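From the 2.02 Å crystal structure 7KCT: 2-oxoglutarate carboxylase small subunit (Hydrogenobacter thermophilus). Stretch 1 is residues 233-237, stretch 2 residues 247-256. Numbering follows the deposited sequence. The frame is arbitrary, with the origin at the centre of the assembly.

Stretch 1, residues 233-237: GERDC
Stretch 2 247-256: VEIAPSLLLT

Residues 233-236 lie in a strand that begins earlier in the chain, and 247-250 form a second strand. The two run antiparallel, with 149° between their directions and a closest axis approach of 4.6 Å. One antiparallel hydrogen-bonded bridge joins them, pairing D236 with I249 at a CA-CA distance of 5.3 Å. D236 N donates to I249 O at 2.9 Å, and I249 N donates to D236 O at 3.0 Å. Both backbone polar groups of each residue are thus satisfied by the other. Both carbonyls also take CA-H...O contacts: R235 CA lies 3.2 Å from I249 O, and E248 CA lies 3.5 Å from D236 O. R235 CA and A250 CA are 4.5 Å apart, as are C237 CA and E248 CA.

Backbone angles in both strands are extended, near -132/146 at R235, -100/115 at D236 and -130/158 at I249. G233 has phi 70°, a value that favours glycine. A cis peptide bond precedes P251, whose ring is C-gamma endo. P251 CA makes a CA-H...O contact of 3.6 Å with E234 O.

The second anchor is the buried carboxylate of E234. Its CB points sideways, but chi1 p, chi2 m and chi3 180° bring the end nearer to stretch 2. E234 OE1 accepts from S252 OG at 2.7 Å and, weakly, from S252 N at 3.0 Å (127°). S252, chi1 p, points toward stretch 1. Its OG also accepts from L255 N at 3.1 Å and 173°, so this hydroxyl both donates and accepts, linking E234 to the turn. L255 CD1 packs 3.9 Å from E234 OE1. Both E234 OE1 and OE2 also have hydrogen bonds elsewhere in the structure.

D236, chi1 t, points toward stretch 2 and is well buried. Its CB lies 3.7 Å from I249 CG1 and 4.1 Å from S252 CB. Water 2 donates to D236 OD2 at 2.4 Å, a very short distance, and accepts from L253 N at 3.0 Å. D236 OD2 also has a bond elsewhere in the structure, and OD1 is bonded to a residue just outside the stretches. Water 1 donates to D236 O at 3.2 Å and to V247 O at 2.7 Å, joining the two carbonyls.

The remaining contacts are of van der Waals range. I249 is p, t. A250 CB sits 3.7 Å from E234 O and 4.1 Å from R235 CG; its single methyl fits this close approach. R235 points away overall, and its NE, NH1 and NH2 are bonded elsewhere. C237, chi1 m, places SG 3.7 Å from E248 CG. In all, 468 Å² is buried between the stretches.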

# COMPACT_ATOMS: atom_id res chain seq x y z
N GLY A 233 -20.20 6.44 -4.94
CA GLY A 233 -19.75 7.79 -5.01
C GLY A 233 -19.07 8.06 -6.33
O GLY A 233 -19.14 7.29 -7.29
N GLU A 234 -18.42 9.22 -6.38
CA GLU A 234 -17.91 9.73 -7.63
C GLU A 234 -16.40 9.95 -7.57
O GLU A 234 -15.76 9.87 -6.52
CB GLU A 234 -18.65 11.03 -8.02
CG GLU A 234 -18.13 12.31 -7.44
CD GLU A 234 -18.31 12.44 -5.96
OE1 GLU A 234 -17.88 13.49 -5.47
OE2 GLU A 234 -18.85 11.52 -5.29
N ARG A 235 -15.84 10.17 -8.75
CA ARG A 235 -14.45 10.51 -8.93
C ARG A 235 -14.37 11.69 -9.87
O ARG A 235 -15.14 11.78 -10.84
CB ARG A 235 -13.66 9.35 -9.52
CG ARG A 235 -13.85 8.03 -8.78
CD ARG A 235 -13.02 6.95 -9.53
NE ARG A 235 -13.69 6.34 -10.68
CZ ARG A 235 -14.39 5.19 -10.67
NH1 ARG A 235 -14.56 4.50 -9.55
NH2 ARG A 235 -14.89 4.71 -11.80
N ASP A 236 -13.40 12.56 -9.64
CA ASP A 236 -13.07 13.64 -10.56
C ASP A 236 -11.86 13.25 -11.40
O ASP A 236 -10.75 13.11 -10.87
CB ASP A 236 -12.82 14.92 -9.77
CG ASP A 236 -12.65 16.13 -10.67
OD1 ASP A 236 -12.22 15.95 -11.83
OD2 ASP A 236 -12.92 17.25 -10.20
N CYS A 237 -12.06 13.10 -12.69
CA CYS A 237 -11.03 12.69 -13.63
C CYS A 237 -10.77 13.77 -14.67
O CYS A 237 -10.46 13.48 -15.83
CB CYS A 237 -11.42 11.36 -14.27
SG CYS A 237 -11.95 10.12 -13.04
N VAL A 247 -4.83 11.95 -13.98
CA VAL A 247 -4.94 12.06 -12.55
C VAL A 247 -6.41 11.96 -12.16
O VAL A 247 -7.26 12.67 -12.70
CB VAL A 247 -4.36 13.39 -12.03
CG1 VAL A 247 -4.61 13.48 -10.51
CG2 VAL A 247 -2.85 13.55 -12.41
N GLU A 248 -6.68 11.16 -11.17
CA GLU A 248 -8.04 10.93 -10.72
C GLU A 248 -8.12 11.05 -9.21
O GLU A 248 -7.23 10.59 -8.49
CB GLU A 248 -8.49 9.52 -11.18
CG GLU A 248 -8.36 9.27 -12.68
CD GLU A 248 -7.17 8.38 -13.08
OE1 GLU A 248 -6.32 8.01 -12.23
OE2 GLU A 248 -7.13 8.01 -14.27
N ILE A 249 -9.20 11.67 -8.71
CA ILE A 249 -9.37 11.79 -7.27
C ILE A 249 -10.76 11.32 -6.87
O ILE A 249 -11.72 11.40 -7.63
CB ILE A 249 -9.15 13.24 -6.77
CG1 ILE A 249 -10.29 14.13 -7.22
CG2 ILE A 249 -7.85 13.86 -7.36
CD1 ILE A 249 -10.29 15.58 -6.66
N ALA A 250 -10.89 10.97 -5.60
CA ALA A 250 -12.16 10.56 -5.02
C ALA A 250 -12.18 11.00 -3.56
O ALA A 250 -11.15 10.92 -2.87
CB ALA A 250 -12.40 9.04 -5.10
N PRO A 251 -13.33 11.54 -3.08
CA PRO A 251 -14.48 11.94 -3.91
C PRO A 251 -14.06 13.15 -4.75
O PRO A 251 -12.94 13.62 -4.58
CB PRO A 251 -15.57 12.30 -2.87
CG PRO A 251 -14.77 12.77 -1.65
CD PRO A 251 -13.51 11.87 -1.66
N SER A 252 -14.91 13.65 -5.63
CA SER A 252 -14.72 14.98 -6.17
C SER A 252 -14.68 15.98 -5.02
O SER A 252 -15.22 15.73 -3.95
CB SER A 252 -15.86 15.34 -7.12
OG SER A 252 -16.99 15.84 -6.38
N LEU A 253 -14.02 17.13 -5.24
CA LEU A 253 -14.19 18.27 -4.34
C LEU A 253 -15.41 19.11 -4.69
O LEU A 253 -15.84 19.94 -3.88
CB LEU A 253 -12.95 19.17 -4.40
CG LEU A 253 -11.64 18.43 -4.12
CD1 LEU A 253 -10.46 19.25 -4.54
CD2 LEU A 253 -11.55 18.06 -2.63
N LEU A 254 -15.96 18.91 -5.89
CA LEU A 254 -17.04 19.77 -6.34
C LEU A 254 -18.31 19.53 -5.54
O LEU A 254 -18.92 20.46 -5.01
CB LEU A 254 -17.30 19.56 -7.83
CG LEU A 254 -18.43 20.35 -8.47
CD1 LEU A 254 -18.08 21.82 -8.67
CD2 LEU A 254 -18.78 19.71 -9.77
N LEU A 255 -18.74 18.27 -5.48
CA LEU A 255 -20.04 17.92 -4.93
C LEU A 255 -20.08 17.93 -3.41
O LEU A 255 -19.18 17.42 -2.74
CB LEU A 255 -20.46 16.54 -5.44
CG LEU A 255 -20.56 16.35 -6.94
CD1 LEU A 255 -21.08 14.94 -7.12
CD2 LEU A 255 -21.49 17.38 -7.51
N THR A 256 -21.19 18.48 -2.88
CA THR A 256 -21.52 18.36 -1.48
C THR A 256 -22.09 16.98 -1.23
O THR A 256 -22.50 16.28 -2.16
CB THR A 256 -22.56 19.41 -1.11
OG1 THR A 256 -23.78 19.06 -1.78
CG2 THR A 256 -22.10 20.81 -1.55
O HOH W 1 -8.62 14.97 -12.36
O HOH W 2 -13.23 18.11 -7.93